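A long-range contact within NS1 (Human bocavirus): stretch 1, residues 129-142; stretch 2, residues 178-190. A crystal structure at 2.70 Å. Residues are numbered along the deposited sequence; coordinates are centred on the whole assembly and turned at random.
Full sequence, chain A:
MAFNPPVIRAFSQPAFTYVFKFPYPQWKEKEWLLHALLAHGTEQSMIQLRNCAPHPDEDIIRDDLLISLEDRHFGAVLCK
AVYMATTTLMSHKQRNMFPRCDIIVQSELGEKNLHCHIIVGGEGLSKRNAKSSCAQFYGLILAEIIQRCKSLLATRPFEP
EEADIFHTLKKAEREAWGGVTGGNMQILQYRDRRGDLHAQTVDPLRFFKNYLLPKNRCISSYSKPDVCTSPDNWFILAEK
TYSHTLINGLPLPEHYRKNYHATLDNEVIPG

Stretch 1 129-142: NAKSSCAQFYGLIL
Stretch 2 178-190: GGVTGGNMQILQY

Stretch 1 enters its helix through a type I turn from K131 to C134, closed by C134 N to K131 O (3.2 Å); regular α-helical bonding then runs from C134 through L142, with phi/psi near -60/-45. In stretch 2, a loop leads into a type I' turn, T181 to N184, closed by N184 N to T181 O (3.0 Å), and then into an extended segment that includes M185 to I187. Positive phi at G179, G182 and G183 (79°, 65° and 83°) suits glycine. Helix and strand axes approach to 8.0 Å, their directions 136° apart. In register, CA atoms pair as K131 with I187 (5.9 Å), C134 with M185 (5.8 Å) and A135 with G179 (4.9 Å).

No clear hydrogen bond crosses the interface; packing covers 647 Å², and the largely apolar surfaces of the buried C134, F137, Y138, M185 and I187 suit such a contact. M185 contributes most. It has chi1 t, chi2 p and chi3 t; M185 CG lies 3.3 Å from C134 O, and M185 CE sits over one face of the F137 ring, 3.8 Å from the ring centroid. I141 CD1 also meets M185 CE, at 3.7 Å. Strand alternation turns Q186 away and I187 (t, t) back toward stretch 1, where I187 CD1 touches A130 CB, before the helix, at 3.5 Å and I187 N lies 3.8 Å from C134 SG (chi1 m).

The backbones come closest where A135 meets G179: A135 CB rests 3.5 Å from G179 CA, and A135 CA 3.6 Å from T181 CG2. Y138 (chi1 t, chi2 47°) lies oblique to the turn, with Y138 CE2 3.6 Å from T181 O and Y138 CB 3.7 Å from M185 CB. N184 ND2 to T181 O (2.9 Å) braces the turn internally. At the exposed margin, all-t K131 extends its aliphatic chain past I187, K131 CG to I187 CG2 3.8 Å.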

# COMPACT_ATOMS: atom_id res chain seq x y z
N ASN A 129 -22.00 -4.93 -5.71
CA ASN A 129 -21.36 -5.30 -4.45
C ASN A 129 -20.07 -4.58 -4.02
O ASN A 129 -19.64 -4.70 -2.88
CB ASN A 129 -21.16 -6.83 -4.35
CG ASN A 129 -20.09 -7.36 -5.30
OD1 ASN A 129 -19.58 -6.65 -6.17
ND2 ASN A 129 -19.74 -8.64 -5.12
N ALA A 130 -19.44 -3.84 -4.93
CA ALA A 130 -18.14 -3.25 -4.59
C ALA A 130 -18.12 -2.32 -3.37
O ALA A 130 -17.24 -2.45 -2.52
CB ALA A 130 -17.53 -2.54 -5.81
N LYS A 131 -19.06 -1.39 -3.28
CA LYS A 131 -19.10 -0.48 -2.13
C LYS A 131 -19.42 -1.22 -0.84
O LYS A 131 -18.81 -0.97 0.21
CB LYS A 131 -20.10 0.67 -2.35
CG LYS A 131 -20.07 1.67 -1.22
CD LYS A 131 -20.73 2.98 -1.54
CE LYS A 131 -20.65 3.90 -0.32
NZ LYS A 131 -21.37 5.19 -0.52
N SER A 132 -20.39 -2.12 -0.90
CA SER A 132 -20.87 -2.83 0.28
C SER A 132 -19.83 -3.82 0.82
O SER A 132 -19.92 -4.29 1.96
CB SER A 132 -22.18 -3.57 -0.03
OG SER A 132 -21.95 -4.66 -0.90
N SER A 133 -18.81 -4.11 0.00
CA SER A 133 -17.79 -5.06 0.41
C SER A 133 -16.71 -4.41 1.24
O SER A 133 -15.80 -5.09 1.68
CB SER A 133 -17.17 -5.77 -0.78
OG SER A 133 -18.15 -6.51 -1.47
N CYS A 134 -16.81 -3.09 1.44
CA CYS A 134 -15.83 -2.37 2.23
C CYS A 134 -15.52 -2.97 3.61
O CYS A 134 -14.36 -3.16 3.94
CB CYS A 134 -16.21 -0.89 2.38
SG CYS A 134 -15.74 0.12 0.98
N ALA A 135 -16.54 -3.26 4.41
CA ALA A 135 -16.29 -3.77 5.76
C ALA A 135 -15.60 -5.14 5.75
O ALA A 135 -14.66 -5.40 6.51
CB ALA A 135 -17.58 -3.82 6.57
N GLN A 136 -16.08 -6.01 4.87
CA GLN A 136 -15.52 -7.33 4.70
C GLN A 136 -14.05 -7.22 4.30
O GLN A 136 -13.18 -7.89 4.88
CB GLN A 136 -16.32 -8.08 3.63
CG GLN A 136 -15.84 -9.46 3.29
CD GLN A 136 -16.46 -10.00 2.00
OE1 GLN A 136 -17.11 -9.26 1.25
NE2 GLN A 136 -16.31 -11.30 1.77
N PHE A 137 -13.77 -6.35 3.33
CA PHE A 137 -12.43 -6.13 2.82
C PHE A 137 -11.55 -5.61 3.96
O PHE A 137 -10.43 -6.09 4.16
CB PHE A 137 -12.46 -5.14 1.65
CG PHE A 137 -11.25 -5.19 0.75
CD1 PHE A 137 -10.15 -5.99 1.08
CD2 PHE A 137 -11.21 -4.44 -0.42
CE1 PHE A 137 -9.03 -6.04 0.24
CE2 PHE A 137 -10.09 -4.48 -1.24
CZ PHE A 137 -9.00 -5.29 -0.92
N TYR A 138 -12.08 -4.63 4.69
CA TYR A 138 -11.42 -4.05 5.86
C TYR A 138 -11.03 -5.14 6.87
O TYR A 138 -9.91 -5.13 7.40
CB TYR A 138 -12.35 -3.05 6.53
CG TYR A 138 -11.71 -2.20 7.62
CD1 TYR A 138 -10.48 -1.57 7.41
CD2 TYR A 138 -12.36 -2.00 8.84
CE1 TYR A 138 -9.91 -0.78 8.41
CE2 TYR A 138 -11.79 -1.22 9.83
CZ TYR A 138 -10.56 -0.62 9.61
OH TYR A 138 -10.02 0.16 10.61
N GLY A 139 -11.94 -6.07 7.13
CA GLY A 139 -11.71 -7.11 8.10
C GLY A 139 -10.64 -8.10 7.67
O GLY A 139 -9.80 -8.51 8.45
N LEU A 140 -10.69 -8.49 6.40
CA LEU A 140 -9.68 -9.34 5.84
C LEU A 140 -8.29 -8.67 5.91
O LEU A 140 -7.29 -9.34 6.18
CB LEU A 140 -10.03 -9.67 4.39
CG LEU A 140 -11.31 -10.47 4.17
CD1 LEU A 140 -11.56 -10.65 2.67
CD2 LEU A 140 -11.20 -11.81 4.85
N ILE A 141 -8.24 -7.37 5.65
CA ILE A 141 -6.97 -6.64 5.70
C ILE A 141 -6.43 -6.66 7.10
O ILE A 141 -5.25 -6.93 7.31
CB ILE A 141 -7.09 -5.19 5.22
CG1 ILE A 141 -7.18 -5.14 3.69
CG2 ILE A 141 -5.89 -4.36 5.69
CD1 ILE A 141 -7.57 -3.77 3.14
N LEU A 142 -7.31 -6.36 8.06
CA LEU A 142 -6.93 -6.34 9.47
C LEU A 142 -6.45 -7.71 9.95
O LEU A 142 -5.50 -7.80 10.72
CB LEU A 142 -8.08 -5.83 10.34
CG LEU A 142 -8.42 -4.34 10.17
CD1 LEU A 142 -9.76 -3.97 10.85
CD2 LEU A 142 -7.28 -3.41 10.62
N GLY A 178 -19.05 -6.48 11.97
CA GLY A 178 -20.37 -5.89 12.11
C GLY A 178 -20.64 -4.77 11.11
O GLY A 178 -21.56 -3.98 11.28
N GLY A 179 -19.81 -4.68 10.07
CA GLY A 179 -20.02 -3.72 9.01
C GLY A 179 -19.61 -2.29 9.27
O GLY A 179 -19.93 -1.39 8.49
N VAL A 180 -18.89 -2.07 10.35
CA VAL A 180 -18.35 -0.74 10.62
C VAL A 180 -16.87 -0.67 10.22
O VAL A 180 -16.09 -1.56 10.57
CB VAL A 180 -18.50 -0.41 12.11
CG1 VAL A 180 -17.92 0.97 12.42
CG2 VAL A 180 -19.95 -0.48 12.50
N THR A 181 -16.48 0.39 9.51
CA THR A 181 -15.09 0.58 9.09
C THR A 181 -14.45 1.83 9.68
O THR A 181 -13.24 2.04 9.55
CB THR A 181 -14.96 0.76 7.58
OG1 THR A 181 -15.52 2.02 7.21
CG2 THR A 181 -15.66 -0.35 6.84
N GLY A 182 -15.27 2.68 10.29
CA GLY A 182 -14.80 3.93 10.84
C GLY A 182 -14.28 4.90 9.79
O GLY A 182 -13.57 5.84 10.13
N GLY A 183 -14.62 4.67 8.53
CA GLY A 183 -14.09 5.50 7.45
C GLY A 183 -12.71 5.10 6.95
O GLY A 183 -12.15 5.75 6.07
N ASN A 184 -12.17 4.02 7.50
CA ASN A 184 -10.82 3.55 7.18
C ASN A 184 -10.77 2.58 6.02
O ASN A 184 -9.71 2.04 5.69
CB ASN A 184 -10.20 2.91 8.41
CG ASN A 184 -10.18 3.84 9.58
OD1 ASN A 184 -9.52 4.87 9.54
ND2 ASN A 184 -10.92 3.51 10.62
N MET A 185 -11.92 2.32 5.43
CA MET A 185 -11.96 1.53 4.20
C MET A 185 -13.02 2.18 3.31
O MET A 185 -14.21 2.15 3.62
CB MET A 185 -12.30 0.06 4.49
CG MET A 185 -12.06 -0.85 3.30
SD MET A 185 -10.33 -0.71 2.80
CE MET A 185 -10.25 -1.81 1.44
N GLN A 186 -12.59 2.80 2.22
CA GLN A 186 -13.53 3.50 1.37
C GLN A 186 -13.31 3.15 -0.08
O GLN A 186 -12.18 2.84 -0.47
CB GLN A 186 -13.45 5.02 1.58
CG GLN A 186 -13.84 5.42 3.00
CD GLN A 186 -14.03 6.90 3.16
OE1 GLN A 186 -14.81 7.51 2.43
NE2 GLN A 186 -13.33 7.50 4.11
N ILE A 187 -14.39 3.14 -0.86
CA ILE A 187 -14.27 2.95 -2.30
C ILE A 187 -14.19 4.34 -2.97
O ILE A 187 -14.88 5.27 -2.56
CB ILE A 187 -15.45 2.11 -2.84
CG1 ILE A 187 -15.23 1.71 -4.30
CG2 ILE A 187 -16.79 2.82 -2.68
CD1 ILE A 187 -16.06 0.48 -4.71
N LEU A 188 -13.35 4.49 -3.99
CA LEU A 188 -13.33 5.75 -4.74
C LEU A 188 -14.47 5.84 -5.74
O LEU A 188 -14.61 5.01 -6.63
CB LEU A 188 -12.02 5.95 -5.48
CG LEU A 188 -10.79 6.06 -4.59
CD1 LEU A 188 -9.63 6.56 -5.42
CD2 LEU A 188 -11.09 6.94 -3.39
N GLN A 189 -15.21 6.93 -5.66
CA GLN A 189 -16.32 7.17 -6.56
C GLN A 189 -16.10 8.46 -7.33
O GLN A 189 -15.33 9.31 -6.90
CB GLN A 189 -17.61 7.21 -5.75
CG GLN A 189 -17.93 5.85 -5.12
CD GLN A 189 -19.30 5.78 -4.48
OE1 GLN A 189 -20.22 5.17 -5.04
NE2 GLN A 189 -19.45 6.38 -3.31
N TYR A 190 -16.73 8.58 -8.49
CA TYR A 190 -16.74 9.82 -9.27
C TYR A 190 -18.12 10.18 -9.79
O TYR A 190 -19.05 9.38 -9.72
CB TYR A 190 -15.76 9.74 -10.43
CG TYR A 190 -16.20 8.82 -11.53
CD1 TYR A 190 -15.99 7.46 -11.46
CD2 TYR A 190 -16.84 9.33 -12.67
CE1 TYR A 190 -16.39 6.61 -12.48
CE2 TYR A 190 -17.25 8.49 -13.69
CZ TYR A 190 -17.02 7.13 -13.59
OH TYR A 190 -17.42 6.28 -14.61